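Side-chain contacts in poly(ADP-ribose) glycohydrolase (Thermomonospora curvata, PDB 3SIG), which hydrolyses the ribose-ribose glycosidic bonds of poly(ADP-ribose) and binds the product ADP-ribose in a macrodomain-type pocket: residues R42-P46 with E47-V51; Y132-H135 with H136-D140. One frame throughout, in Å; residues are numbered along the deposited sequence.

Contact 1: residues R42-P46 with E47-V51; sequences RLYRP and EKLAV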
loop_
_atom_site.group_PDB
_atom_site.type_symbol
_atom_site.label_atom_id
_atom_site.label_comp_id
_atom_site.label_asym_id
_atom_site.label_seq_id
_atom_site.Cartn_x
_atom_site.Cartn_y
_atom_site.Cartn_z
ATOM N N ARG A 42 -0.291 -10.776 9.204
ATOM C CA ARG A 42 -1.294 -10.693 10.246
ATOM C C ARG A 42 -2.494 -9.905 9.787
ATOM O O ARG A 42 -2.384 -8.859 9.143
ATOM C CB ARG A 42 -0.698 -10.051 11.505
ATOM C CG ARG A 42 0.318 -10.991 12.258
ATOM C CD ARG A 42 -0.236 -12.414 12.574
ATOM N NE ARG A 42 0.707 -13.335 13.261
ATOM C CZ ARG A 42 1.470 -14.258 12.659
ATOM N NH1 ARG A 42 1.455 -14.411 11.337
ATOM N NH2 ARG A 42 2.273 -15.040 13.377
ATOM N N LEU A 43 -3.666 -10.405 10.132
ATOM C CA LEU A 43 -4.906 -9.663 9.968
ATOM C C LEU A 43 -5.231 -8.917 11.249
ATOM O O LEU A 43 -5.307 -9.533 12.302
ATOM C CB LEU A 43 -6.026 -10.638 9.622
ATOM C CG LEU A 43 -7.418 -10.008 9.515
ATOM C CD1 LEU A 43 -7.512 -8.942 8.446
ATOM C CD2 LEU A 43 -8.421 -11.108 9.249
ATOM N N TYR A 44 -5.414 -7.620 11.155
ATOM C CA TYR A 44 -5.900 -6.798 12.265
ATOM C C TYR A 44 -7.351 -6.431 12.053
ATOM O O TYR A 44 -7.691 -5.809 11.039
ATOM C CB TYR A 44 -5.118 -5.495 12.310
ATOM C CG TYR A 44 -3.809 -5.671 12.960
ATOM C CD1 TYR A 44 -3.708 -5.594 14.335
ATOM C CD2 TYR A 44 -2.652 -5.850 12.227
ATOM C CE1 TYR A 44 -2.514 -5.764 14.962
ATOM C CE2 TYR A 44 -1.433 -6.018 12.838
ATOM C CZ TYR A 44 -1.380 -5.976 14.222
ATOM O OH TYR A 44 -0.199 -6.141 14.890
ATOM N N ARG A 45 -8.204 -6.820 12.999
ATOM C CA ARG A 45 -9.598 -6.395 13.003
ATOM C C ARG A 45 -9.690 -4.948 13.472
ATOM O O ARG A 45 -8.824 -4.458 14.183
ATOM C CB ARG A 45 -10.434 -7.334 13.884
ATOM C CG ARG A 45 -10.480 -8.720 13.317
ATOM C CD ARG A 45 -11.485 -9.649 14.021
ATOM N NE ARG A 45 -11.541 -10.879 13.252
ATOM C CZ ARG A 45 -10.754 -11.923 13.468
ATOM N NH1 ARG A 45 -9.878 -11.890 14.464
ATOM N NH2 ARG A 45 -10.859 -13.003 12.705
ATOM N N PRO A 46 -10.804 -4.285 13.131
ATOM C CA PRO A 46 -10.952 -2.869 13.450
ATOM C C PRO A 46 -10.709 -2.552 14.911
ATOM O O PRO A 46 -10.059 -1.554 15.211
ATOM C CB PRO A 46 -12.390 -2.586 13.017
ATOM C CG PRO A 46 -12.589 -3.462 11.873
ATOM C CD PRO A 46 -11.874 -4.760 12.247
ATOM N N GLU A 47 -11.194 -3.412 15.810
ATOM C CA GLU A 47 -11.129 -3.118 17.228
ATOM C C GLU A 47 -9.740 -3.330 17.819
ATOM O O GLU A 47 -9.373 -2.684 18.789
ATOM C CB GLU A 47 -12.184 -3.936 17.986
ATOM C CG GLU A 47 -11.886 -5.394 18.110
ATOM C CD GLU A 47 -12.331 -6.213 16.910
ATOM O OE1 GLU A 47 -12.768 -5.615 15.904
ATOM O OE2 GLU A 47 -12.307 -7.457 17.010
ATOM N N LYS A 48 -8.929 -4.182 17.194
ATOM C CA LYS A 48 -7.565 -4.340 17.647
ATOM C C LYS A 48 -6.745 -3.087 17.300
ATOM O O LYS A 48 -5.945 -2.595 18.097
ATOM C CB LYS A 48 -6.945 -5.571 16.994
ATOM C CG LYS A 48 -5.507 -5.829 17.373
ATOM C CD LYS A 48 -5.269 -5.923 18.880
ATOM C CE LYS A 48 -3.781 -6.174 19.193
ATOM N NZ LYS A 48 -3.497 -6.253 20.670
ATOM N N LEU A 49 -6.981 -2.541 16.106
ATOM C CA LEU A 49 -6.339 -1.296 15.706
ATOM C C LEU A 49 -6.793 -0.128 16.612
ATOM O O LEU A 49 -6.010 0.750 16.960
ATOM C CB LEU A 49 -6.661 -1.003 14.226
ATOM C CG LEU A 49 -6.121 -2.043 13.252
ATOM C CD1 LEU A 49 -6.933 -2.028 12.003
ATOM C CD2 LEU A 49 -4.642 -1.824 13.024
ATOM N N ALA A 50 -8.070 -0.136 16.993
ATOM C CA ALA A 50 -8.580 0.874 17.918
ATOM C C ALA A 50 -7.844 0.795 19.256
ATOM O O ALA A 50 -7.521 1.815 19.853
ATOM C CB ALA A 50 -10.100 0.723 18.112
ATOM N N VAL A 51 -7.560 -0.421 19.722
ATOM C CA VAL A 51 -6.755 -0.563 20.922
ATOM C C VAL A 51 -5.355 0.033 20.763
ATOM O O VAL A 51 -4.899 0.735 21.664
ATOM C CB VAL A 51 -6.696 -2.031 21.376
ATOM C CG1 VAL A 51 -5.623 -2.230 22.435
ATOM C CG2 VAL A 51 -8.063 -2.436 21.917
#
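Leu49 sets CG anti to the carbonyl carbon (chi1 -63°), which brings the leucine branch against the root of Tyr44: Leu49 CG lies 3.7 Å from Tyr44 CB, the two side chains crossing at about a right angle. Lys48 holds CG opposite its backbone N (chi1 179°), which puts Lys48 CG 3.5 Å from Tyr44 CD1, at the ring edge and near its plane; the bend at chi2 redirects the rest of the chain. With the Leu49 branch cut back to an alanine, a gap would probably open beside Tyr44 CB, and Leu147 and Ala206 would lose much of their contact here. Beside Arg45, Glu47 folds back until its OE1 is 3.5 Å from Arg45 CB; the carboxylate thus lies along the aliphatic part of the arginine, with OE2 5.1 Å from Arg45 NE, too far for a salt bridge. Arg45 O accepts a nearly straight bond from Leu49 N (3.3 Å, 167°) and a weak one from Lys48 N, while Pro46 O takes Ala50 N at 3.0 Å and also Lys202 NZ. Arg45 is the N-cap and Pro46 the first helical residue, a position that needs no amide hydrogen: a classic strand-to-helix junction, here between edge strand 42-44 and helix 46-54.

Contact 2: residues Y132-H135 with H136-D140; sequences YAFH and HRQRD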
loop_
_atom_site.group_PDB
_atom_site.type_symbol
_atom_site.label_atom_id
_atom_site.label_comp_id
_atom_site.label_asym_id
_atom_site.label_seq_id
_atom_site.Cartn_x
_atom_site.Cartn_y
_atom_site.Cartn_z
ATOM N N TYR A 132 -10.898 -10.857 2.735
ATOM C CA TYR A 132 -11.672 -10.773 1.506
ATOM C C TYR A 132 -13.079 -11.302 1.683
ATOM O O TYR A 132 -14.037 -10.683 1.234
ATOM C CB TYR A 132 -10.888 -11.449 0.355
ATOM C CG TYR A 132 -9.571 -10.750 0.190
ATOM C CD1 TYR A 132 -9.512 -9.514 -0.452
ATOM C CD2 TYR A 132 -8.397 -11.259 0.717
ATOM C CE1 TYR A 132 -8.316 -8.809 -0.538
ATOM C CE2 TYR A 132 -7.214 -10.572 0.639
ATOM C CZ TYR A 132 -7.166 -9.346 -0.014
ATOM O OH TYR A 132 -5.966 -8.644 -0.081
ATOM N N ALA A 133 -13.211 -12.401 2.410
ATOM C CA ALA A 133 -14.548 -12.941 2.688
ATOM C C ALA A 133 -15.414 -11.956 3.476
ATOM O O ALA A 133 -16.603 -11.792 3.192
ATOM C CB ALA A 133 -14.459 -14.270 3.428
ATOM N N PHE A 134 -14.820 -11.293 4.463
ATOM C CA PHE A 134 -15.566 -10.302 5.226
ATOM C C PHE A 134 -16.166 -9.259 4.305
ATOM O O PHE A 134 -17.337 -8.913 4.412
ATOM C CB PHE A 134 -14.681 -9.614 6.265
ATOM C CG PHE A 134 -15.418 -8.574 7.050
ATOM C CD1 PHE A 134 -15.478 -7.274 6.589
ATOM C CD2 PHE A 134 -16.123 -8.906 8.200
ATOM C CE1 PHE A 134 -16.191 -6.315 7.284
ATOM C CE2 PHE A 134 -16.830 -7.943 8.889
ATOM C CZ PHE A 134 -16.856 -6.652 8.423
ATOM N N HIS A 135 -15.364 -8.704 3.415
ATOM C CA HIS A 135 -15.873 -7.650 2.549
ATOM C C HIS A 135 -16.871 -8.152 1.518
ATOM O O HIS A 135 -17.868 -7.481 1.231
ATOM C CB HIS A 135 -14.739 -6.858 1.893
ATOM C CG HIS A 135 -13.921 -6.096 2.883
ATOM N ND1 HIS A 135 -12.556 -6.255 3.013
ATOM C CD2 HIS A 135 -14.285 -5.210 3.833
ATOM C CE1 HIS A 135 -12.122 -5.496 4.004
ATOM N NE2 HIS A 135 -13.154 -4.857 4.520
ATOM N N HIS A 136 -16.660 -9.359 1.003
ATOM C CA HIS A 136 -17.603 -9.912 0.057
ATOM C C HIS A 136 -18.970 -10.060 0.677
ATOM O O HIS A 136 -19.989 -9.795 0.022
ATOM C CB HIS A 136 -17.130 -11.264 -0.452
ATOM C CG HIS A 136 -16.237 -11.145 -1.636
ATOM N ND1 HIS A 136 -14.865 -11.067 -1.534
ATOM C CD2 HIS A 136 -16.527 -11.009 -2.953
ATOM C CE1 HIS A 136 -14.345 -10.941 -2.738
ATOM N NE2 HIS A 136 -15.331 -10.902 -3.619
ATOM N N ARG A 137 -19.016 -10.494 1.933
ATOM C CA ARG A 137 -20.293 -10.703 2.608
ATOM C C ARG A 137 -20.900 -9.399 3.087
ATOM O O ARG A 137 -22.105 -9.281 3.197
ATOM C CB ARG A 137 -20.108 -11.656 3.793
ATOM C CG ARG A 137 -19.696 -13.062 3.361
ATOM C CD ARG A 137 -18.846 -13.797 4.406
ATOM N NE ARG A 137 -19.639 -14.321 5.518
ATOM C CZ ARG A 137 -19.208 -15.224 6.397
ATOM N NH1 ARG A 137 -17.980 -15.721 6.299
ATOM N NH2 ARG A 137 -20.006 -15.640 7.373
ATOM N N GLN A 138 -20.063 -8.415 3.389
ATOM C CA GLN A 138 -20.516 -7.125 3.901
ATOM C C GLN A 138 -21.260 -6.339 2.829
ATOM O O GLN A 138 -22.288 -5.687 3.124
ATOM C CB GLN A 138 -19.299 -6.308 4.355
ATOM C CG GLN A 138 -19.651 -4.869 4.800
ATOM C CD GLN A 138 -18.428 -4.010 5.066
ATOM O OE1 GLN A 138 -18.380 -3.281 6.066
ATOM N NE2 GLN A 138 -17.450 -4.087 4.187
ATOM N N ARG A 139 -20.734 -6.376 1.607
ATOM C CA ARG A 139 -21.323 -5.685 0.470
ATOM C C ARG A 139 -21.652 -4.231 0.786
ATOM O O ARG A 139 -22.773 -3.776 0.582
ATOM C CB ARG A 139 -22.598 -6.426 -0.003
ATOM C CG ARG A 139 -22.314 -7.718 -0.792
ATOM C CD ARG A 139 -23.601 -8.507 -1.109
ATOM N NE ARG A 139 -24.559 -7.690 -1.845
ATOM C CZ ARG A 139 -24.688 -7.672 -3.170
ATOM N NH1 ARG A 139 -23.930 -8.453 -3.936
ATOM N NH2 ARG A 139 -25.590 -6.870 -3.731
ATOM N N ASP A 140 -20.683 -3.507 1.299
ATOM C CA ASP A 140 -20.843 -2.081 1.510
ATOM C C ASP A 140 -19.584 -1.387 1.068
ATOM O O ASP A 140 -18.498 -1.712 1.542
ATOM C CB ASP A 140 -21.073 -1.790 2.978
ATOM C CG ASP A 140 -21.517 -0.378 3.204
ATOM O OD1 ASP A 140 -22.623 -0.167 3.748
ATOM O OD2 ASP A 140 -20.812 0.534 2.801
HETATM O O HOH W 1 -17.899 -4.601 1.519
#
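His136 turns its imidazole back along the helix onto Tyr132, and the carbonyl of that residue is gripped twice. His136 N donates to Tyr132 O at 2.9 Å, nearly in line with the carbonyl, as the ordinary i to i+4 bond. His136 ND1 donates to Tyr132 O as well, also at 2.9 Å, but from above the carbonyl plane, 59° out of it, whereas the oxygen lies close to the plane of the imidazole. This second bond implies a proton on ND1 and fixes the rotation of the ring. The next carbonyls are met by backbone amides one turn on: Arg137 N reaches Ala133 O and Gln138 N reaches Phe134 O, both at 3.0 Å. Arg137 also lays its aliphatic chain by the first of these, with CD 3.2 Å from Ala133 O. His135 O has two donors, Arg139 N at 3.1 Å and a water at 2.9 Å. That water in turn accepts from Asp140 N, carrying the hydrogen-bond chain past Arg139, whose positive phi (49°) ends the helix. The imidazole of His135 finds its polar partners outside the helix turn, NE2 with Ser144 OG and ND1 weakly with Ala97 O. The Gln138 side chain crosses that of Phe134 obliquely. Helix 129-138 thus closes here, its His135 ring edge-to-face with Phe131, its Phe134 ring meeting His146, and the loop beyond leading into strand 147-157.

Contact 1 and contact 2 show the two ends of a helix handled in opposite ways: residues 42-51 start one with an N-cap and a proline, and residues 132-140 finish another with a positive-phi residue and a bridging water. Their centres are 17 Å apart and their nearest atoms about 6 Å, so they do not touch directly. His146 joins them, being met by Arg45 and Pro46 of contact 1 and by Phe134 of contact 2, just before strand 147-157, which pairs with strand 42-44. Contact 2 is near the pocket, the Tyr132 side chain lying about 8 Å from the bound ADP-ribose.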